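Local structure of beta-galactosidase BgaB (Bifidobacterium adolescentis, 5VYM) at residues 66-71 and 93-98; 6-11 and 50-55; 142-147 and 181-186. The protein hydrolyses terminal non-reducing beta-D-galactose residues of galactosides, preferring Gal(beta1-4)Gal-containing oligosaccharides, and is represented here by its trimerisation domain. All blocks are in the same frame, centred on the assembly; numbering follows the deposited sequence.

Contact 2 lies in the parallel sheet and contact 1 in the loops just beyond its strand ends; both are largely buried, whereas contact 3 is a partly exposed contact at one end of an inner strand of the antiparallel sheet, its nearest atoms about 31 Å from contact 2. Contact 2 joins neighbouring strands 7-11 and 50-53 by backbone hydrogen bonds and apolar side chains. Contact 1 joins the loops that follow strands 63-66 and 89-93, where a threonine hydroxyl and a water supplement the backbone bonds. The two meet where Pro67 CG lies 3.8 Å from Ile9 CG2. Contact 3 instead sets a short helix against strand 143-147, with no hydrogen bond across it; one salt bridge and methyl packing bridge the two.

Contact 1: 66-71 and 93-98; sequences LPTVLI and GYATGL
Backbone bonds tie Leu66 to Gly93 and Val69 to Gly97, the first from Gly93 N to Leu66 O (3.0 Å) and the second from Gly97 N to Val69 O (2.8 Å), with a weak third from Leu98 N to Leu70 O. Between them sits the Thr96 side chain. Its hydroxyl donates to Leu66 O, OG1 to O being 2.6 Å, from above the carbonyl plane and on the face opposite to Gly93 N, which gives that oxygen two donors. The same OG1 accepts from Val69 N at 3.0 Å, with an N-H...O angle of 159°. CG2, anti to the backbone N (OG1 at chi1 -71°), packs on Leu66 CB at 3.8 Å. These loops lie at the C-terminal ends of the parallel strands in a fold of the class I glutamine amidotransferase clan: both leave adjacent strands, and Gly93 to Thr96 forms a type I turn while Val69 centres an inverse gamma turn. Beyond Gly93 the sheet continues in parallel into a strand of the second subunit. Within the turn, Ala95 CB meets the CG2 methyl of Thr68 at 3.8 Å. A water donates to Thr68 OG1 and accepts from Ala95 N; Asp34 also binds that hydroxyl. Leu70 lays CG and CD2 against Ala95 O, and CD2 continues to Leu98 CD1 at 3.9 Å, the two leucines crossing obliquely.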
# COMPACT_ATOMS: atom_id res chain seq x y z
N LEU B 66 14.56 6.29 -6.35
CA LEU B 66 14.99 6.68 -5.01
C LEU B 66 16.23 5.87 -4.64
O LEU B 66 16.11 4.76 -4.08
CB LEU B 66 13.88 6.48 -3.98
CG LEU B 66 12.65 7.38 -4.12
CD1 LEU B 66 11.55 6.68 -4.90
CD2 LEU B 66 12.15 7.83 -2.76
N PRO B 67 17.43 6.38 -4.91
CA PRO B 67 18.64 5.64 -4.54
C PRO B 67 19.20 6.07 -3.19
O PRO B 67 19.64 7.21 -3.04
CB PRO B 67 19.61 5.99 -5.68
CG PRO B 67 19.10 7.32 -6.23
CD PRO B 67 17.75 7.62 -5.63
N THR B 68 19.18 5.16 -2.22
CA THR B 68 19.65 5.42 -0.87
C THR B 68 18.98 6.67 -0.29
O THR B 68 19.63 7.57 0.25
CB THR B 68 21.18 5.54 -0.83
OG1 THR B 68 21.75 4.51 -1.65
CG2 THR B 68 21.71 5.38 0.59
N VAL B 69 17.66 6.73 -0.43
CA VAL B 69 16.86 7.77 0.22
C VAL B 69 16.54 7.24 1.61
O VAL B 69 15.46 6.70 1.88
CB VAL B 69 15.61 8.14 -0.59
CG1 VAL B 69 14.82 9.23 0.11
CG2 VAL B 69 16.01 8.58 -1.99
N LEU B 70 17.52 7.37 2.51
CA LEU B 70 17.41 6.75 3.83
C LEU B 70 16.25 7.34 4.62
O LEU B 70 15.54 6.61 5.33
CB LEU B 70 18.72 6.92 4.59
CG LEU B 70 19.92 6.13 4.07
CD1 LEU B 70 21.17 6.99 4.08
CD2 LEU B 70 20.12 4.88 4.91
N ILE B 71 16.05 8.65 4.53
CA ILE B 71 15.01 9.33 5.29
C ILE B 71 13.78 9.46 4.40
O ILE B 71 13.82 10.11 3.36
CB ILE B 71 15.48 10.72 5.77
CG1 ILE B 71 16.90 10.64 6.33
CG2 ILE B 71 14.52 11.27 6.81
CD1 ILE B 71 17.02 9.82 7.59
N GLY B 93 15.74 1.74 -4.07
CA GLY B 93 16.99 1.10 -3.73
C GLY B 93 16.94 0.39 -2.39
O GLY B 93 16.05 0.60 -1.57
N TYR B 94 17.94 -0.47 -2.17
CA TYR B 94 17.94 -1.33 -0.99
C TYR B 94 18.05 -0.53 0.31
O TYR B 94 17.56 -0.97 1.35
CB TYR B 94 19.07 -2.35 -1.08
CG TYR B 94 20.46 -1.75 -1.10
CD1 TYR B 94 21.02 -1.29 -2.29
CD2 TYR B 94 21.22 -1.65 0.06
CE1 TYR B 94 22.29 -0.75 -2.32
CE2 TYR B 94 22.49 -1.10 0.04
CZ TYR B 94 23.02 -0.65 -1.15
OH TYR B 94 24.29 -0.11 -1.17
N ALA B 95 18.67 0.65 0.26
CA ALA B 95 18.87 1.47 1.45
C ALA B 95 17.89 2.64 1.53
O ALA B 95 18.16 3.62 2.23
CB ALA B 95 20.31 1.99 1.50
N THR B 96 16.76 2.54 0.84
CA THR B 96 15.76 3.61 0.80
C THR B 96 14.64 3.31 1.79
O THR B 96 14.14 2.18 1.85
CB THR B 96 15.19 3.77 -0.61
OG1 THR B 96 16.19 4.34 -1.47
CG2 THR B 96 13.96 4.66 -0.61
N GLY B 97 14.26 4.32 2.56
CA GLY B 97 13.10 4.20 3.43
C GLY B 97 13.35 3.49 4.74
O GLY B 97 12.47 2.76 5.22
N LEU B 98 14.52 3.68 5.34
CA LEU B 98 14.85 3.02 6.60
C LEU B 98 14.53 3.88 7.81
O LEU B 98 14.28 3.34 8.90
CB LEU B 98 16.33 2.64 6.62
CG LEU B 98 16.87 1.87 5.42
CD1 LEU B 98 18.32 1.46 5.65
CD2 LEU B 98 16.00 0.65 5.12
O HOH W 1 19.72 2.19 -2.21

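Contact 2: 6-11 and 50-55; sequences DTAILF and DIVPLA
Leu10 faces Val52 and Leu54 across two parallel strands, and its side chain can be followed outward. CB lies 4.1 Å from Val52 O, beside the backbone bond that Phe11 N makes to that oxygen. CG stands anti to the carbonyl carbon (chi1 -56°), and chi2 of -169° sends CD1 on to the CD1 methyl of Leu54 at 3.6 Å, the two side chains crossing at about a right angle. The other branch, CD2, comes 3.9 Å from Val52 O. Leu66 of the neighbouring strand packs against this same leucine. Further back on that face, Ala8 CB touches Val52 CG2 at 3.8 Å. The opposite face carries Ile9, Ile51, Phe11 and Pro53; helix 31-44 covers the two isoleucines there, and the Phe11 ring meets those of His31 and Trp32.

The register is that of a parallel pair, Ala8 opposite Asp50 and Leu10 opposite Val52. Asp50, Val52 and Leu54 give their N-H groups to 7-11, while Ile9 N and Phe11 N donate back; of the five bonds Ile9 N to Asp50 O is the straightest, 2.7 Å at 171°. Helices 13-20 and 31-44 lie between the strands in sequence, which makes this a beta-alpha-beta crossover in the alpha/beta fold. Asp50 turns its carboxylate to Arg48 and Tyr61. Across the pair the side chains meet by apolar contact, while the directional bonding is left to the backbone, and at Pro53 the outward-turned nitrogen has no N-H to offer a further strand.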
# COMPACT_ATOMS: atom_id res chain seq x y z
N ASP B 6 11.44 11.79 -18.83
CA ASP B 6 10.44 10.87 -18.30
C ASP B 6 10.80 10.36 -16.91
O ASP B 6 9.91 9.95 -16.17
CB ASP B 6 10.26 9.68 -19.24
CG ASP B 6 9.47 10.02 -20.48
OD1 ASP B 6 8.69 10.99 -20.44
OD2 ASP B 6 9.62 9.31 -21.50
N THR B 7 12.08 10.39 -16.55
CA THR B 7 12.57 9.81 -15.30
C THR B 7 13.15 10.90 -14.42
O THR B 7 13.91 11.76 -14.89
CB THR B 7 13.63 8.74 -15.58
OG1 THR B 7 13.11 7.78 -16.51
CG2 THR B 7 14.03 8.04 -14.29
N ALA B 8 12.80 10.86 -13.13
CA ALA B 8 13.34 11.77 -12.13
C ALA B 8 14.03 10.96 -11.05
O ALA B 8 13.43 10.04 -10.47
CB ALA B 8 12.24 12.64 -11.52
N ILE B 9 15.29 11.29 -10.78
CA ILE B 9 16.02 10.72 -9.66
C ILE B 9 15.87 11.67 -8.48
O ILE B 9 16.32 12.83 -8.55
CB ILE B 9 17.50 10.49 -10.01
CG1 ILE B 9 17.61 9.56 -11.22
CG2 ILE B 9 18.25 9.92 -8.81
CD1 ILE B 9 19.02 9.35 -11.70
N LEU B 10 15.24 11.21 -7.41
CA LEU B 10 14.90 12.08 -6.30
C LEU B 10 16.09 12.25 -5.36
O LEU B 10 16.80 11.29 -5.05
CB LEU B 10 13.71 11.52 -5.53
CG LEU B 10 12.44 11.27 -6.35
CD1 LEU B 10 11.27 10.98 -5.43
CD2 LEU B 10 12.14 12.45 -7.26
N PHE B 11 16.30 13.49 -4.92
CA PHE B 11 17.38 13.84 -4.01
C PHE B 11 16.80 14.29 -2.68
O PHE B 11 15.96 15.20 -2.64
CB PHE B 11 18.27 14.94 -4.60
CG PHE B 11 19.25 15.50 -3.62
CD1 PHE B 11 20.29 14.73 -3.14
CD2 PHE B 11 19.14 16.81 -3.19
CE1 PHE B 11 21.20 15.24 -2.24
CE2 PHE B 11 20.05 17.34 -2.28
CZ PHE B 11 21.08 16.55 -1.81
N ASP B 50 16.37 13.40 -15.06
CA ASP B 50 16.56 14.60 -14.28
C ASP B 50 16.78 14.25 -12.82
O ASP B 50 16.32 13.21 -12.34
CB ASP B 50 15.36 15.55 -14.40
CG ASP B 50 15.09 15.96 -15.83
OD1 ASP B 50 16.05 16.07 -16.62
OD2 ASP B 50 13.91 16.19 -16.17
N ILE B 51 17.50 15.12 -12.11
CA ILE B 51 17.64 15.02 -10.67
C ILE B 51 16.74 16.08 -10.05
O ILE B 51 16.94 17.28 -10.27
CB ILE B 51 19.10 15.20 -10.23
CG1 ILE B 51 19.97 14.10 -10.84
CG2 ILE B 51 19.20 15.19 -8.71
CD1 ILE B 51 21.44 14.22 -10.50
N VAL B 52 15.74 15.64 -9.29
CA VAL B 52 14.71 16.51 -8.73
C VAL B 52 14.74 16.37 -7.22
O VAL B 52 14.80 15.25 -6.72
CB VAL B 52 13.31 16.17 -9.28
CG1 VAL B 52 12.27 17.09 -8.67
CG2 VAL B 52 13.30 16.26 -10.79
N PRO B 53 14.72 17.47 -6.46
CA PRO B 53 14.61 17.35 -5.01
C PRO B 53 13.33 16.63 -4.61
O PRO B 53 12.29 16.76 -5.26
CB PRO B 53 14.61 18.81 -4.53
CG PRO B 53 15.31 19.56 -5.61
CD PRO B 53 14.95 18.86 -6.89
N LEU B 54 13.42 15.87 -3.52
CA LEU B 54 12.29 15.06 -3.07
C LEU B 54 11.08 15.92 -2.76
O LEU B 54 9.93 15.51 -3.01
CB LEU B 54 12.70 14.23 -1.85
CG LEU B 54 11.65 13.36 -1.18
CD1 LEU B 54 10.99 12.44 -2.19
CD2 LEU B 54 12.26 12.55 -0.05
N ALA B 55 11.30 17.12 -2.22
CA ALA B 55 10.19 17.99 -1.83
C ALA B 55 9.46 18.60 -3.01
O ALA B 55 8.35 19.12 -2.83
CB ALA B 55 10.69 19.10 -0.90

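Contact 3: 142-147 and 181-186; sequences EIRLSS and GEEADE
Glu142 meets Glu183 through its backbone: Glu142 O lies 3.3 Å from Glu183 CB, while the Glu142 carboxylate is engaged by Arg160. Next along the strand, Ile143 sends CG2, anti to the backbone N, to Ala184 CB at 3.9 Å, and its CD1 comes to 4.2 Å from Ala184 CA. This apolar pair is the buried part of the contact. Arg144 follows, its chain extended from CG to NE, and carries its guanidinium over the start of helix 182-186. Glu183 is bent at chi2 (87°), which brings CD round. Its carboxylate stands on one guanidinium face, the oxygens towards it: Glu183 OE2 is 3.0 Å from Arg144 NH2 and OE1 is 3.1 Å from NH1. The two planes stand 71° apart, and the oxygens lie well out of the guanidinium plane; the salt bridge joining NH2 to OE2 is one of charge, with no N-H aimed at the oxygen. At the guanidinium edge, NH1 lies 3.7 Å from the CA of Gly181, the helix N-cap.

Strand 143-147 and the helix cross at -111°, and the helix directly follows strand 174-180, the antiparallel neighbour of 143-147, and packs beside Ile143 and Arg144 near the start of 143-147. With no hydrogen bond between the segments, the methyl packing and an electrostatic pairing hold them; Glu183 may balance the Arg144 charge, which would otherwise probably sit unfavourably beside a helix N-terminus.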
# COMPACT_ATOMS: atom_id res chain seq x y z
N GLU B 142 -24.12 7.21 21.81
CA GLU B 142 -24.60 7.47 20.46
C GLU B 142 -24.00 8.77 19.94
O GLU B 142 -23.85 9.74 20.69
CB GLU B 142 -26.13 7.54 20.42
CG GLU B 142 -26.72 7.32 19.04
CD GLU B 142 -28.24 7.42 19.03
OE1 GLU B 142 -28.76 8.55 19.18
OE2 GLU B 142 -28.90 6.38 18.89
N ILE B 143 -23.66 8.78 18.66
CA ILE B 143 -23.01 9.92 18.01
C ILE B 143 -23.67 10.16 16.67
O ILE B 143 -24.02 9.22 15.95
CB ILE B 143 -21.49 9.67 17.85
CG1 ILE B 143 -20.80 9.61 19.21
CG2 ILE B 143 -20.85 10.75 16.99
CD1 ILE B 143 -19.30 9.54 19.12
N ARG B 144 -23.85 11.44 16.32
CA ARG B 144 -24.43 11.81 15.04
C ARG B 144 -23.35 11.94 13.97
O ARG B 144 -22.17 12.12 14.26
CB ARG B 144 -25.20 13.13 15.15
CG ARG B 144 -26.29 13.16 16.20
CD ARG B 144 -27.12 14.42 16.07
NE ARG B 144 -27.76 14.79 17.32
CZ ARG B 144 -27.23 15.61 18.22
NH1 ARG B 144 -26.04 16.15 18.00
NH2 ARG B 144 -27.89 15.90 19.34
N LEU B 145 -23.79 11.87 12.72
CA LEU B 145 -22.93 12.07 11.56
C LEU B 145 -23.36 13.32 10.81
O LEU B 145 -24.53 13.73 10.86
CB LEU B 145 -22.99 10.86 10.61
CG LEU B 145 -22.17 9.61 10.94
CD1 LEU B 145 -22.72 8.86 12.15
CD2 LEU B 145 -22.12 8.69 9.72
N SER B 146 -22.40 13.93 10.11
CA SER B 146 -22.67 15.08 9.27
C SER B 146 -21.93 14.92 7.95
O SER B 146 -20.77 14.48 7.94
CB SER B 146 -22.26 16.39 9.95
OG SER B 146 -22.58 17.51 9.13
N SER B 147 -22.60 15.25 6.85
CA SER B 147 -22.00 15.10 5.53
C SER B 147 -20.91 16.14 5.33
O SER B 147 -21.14 17.34 5.49
CB SER B 147 -23.07 15.22 4.45
OG SER B 147 -23.94 14.10 4.48
N GLY B 181 -21.62 17.08 16.44
CA GLY B 181 -22.57 17.23 17.52
C GLY B 181 -21.88 17.28 18.88
O GLY B 181 -20.67 17.10 19.02
N GLU B 182 -22.71 17.52 19.90
CA GLU B 182 -22.19 17.63 21.26
C GLU B 182 -21.64 16.29 21.75
O GLU B 182 -20.63 16.26 22.46
CB GLU B 182 -23.28 18.14 22.20
CG GLU B 182 -23.70 19.58 21.94
CD GLU B 182 -24.86 20.02 22.81
OE1 GLU B 182 -25.77 20.69 22.29
OE2 GLU B 182 -24.86 19.68 24.01
N GLU B 183 -22.31 15.19 21.40
CA GLU B 183 -21.84 13.88 21.84
C GLU B 183 -20.50 13.52 21.21
O GLU B 183 -19.69 12.83 21.83
CB GLU B 183 -22.87 12.80 21.50
CG GLU B 183 -24.29 13.12 21.96
CD GLU B 183 -25.07 13.92 20.93
OE1 GLU B 183 -24.51 14.23 19.86
OE2 GLU B 183 -26.25 14.24 21.20
N ALA B 184 -20.25 13.99 19.98
CA ALA B 184 -18.97 13.71 19.33
C ALA B 184 -17.82 14.46 20.00
O ALA B 184 -16.67 14.01 19.94
CB ALA B 184 -19.04 14.07 17.85
N ASP B 185 -18.11 15.60 20.63
CA ASP B 185 -17.06 16.34 21.34
C ASP B 185 -16.59 15.60 22.58
O ASP B 185 -15.41 15.68 22.93
CB ASP B 185 -17.56 17.73 21.71
CG ASP B 185 -17.52 18.70 20.55
OD1 ASP B 185 -18.39 18.59 19.65
OD2 ASP B 185 -16.63 19.57 20.53
N GLU B 186 -17.49 14.88 23.26
CA GLU B 186 -17.09 14.15 24.46
C GLU B 186 -16.11 13.03 24.14
O GLU B 186 -15.27 12.70 24.98
CB GLU B 186 -18.33 13.60 25.17
CG GLU B 186 -18.04 12.99 26.53
CD GLU B 186 -19.30 12.65 27.30
OE1 GLU B 186 -20.40 13.04 26.85
OE2 GLU B 186 -19.20 11.99 28.36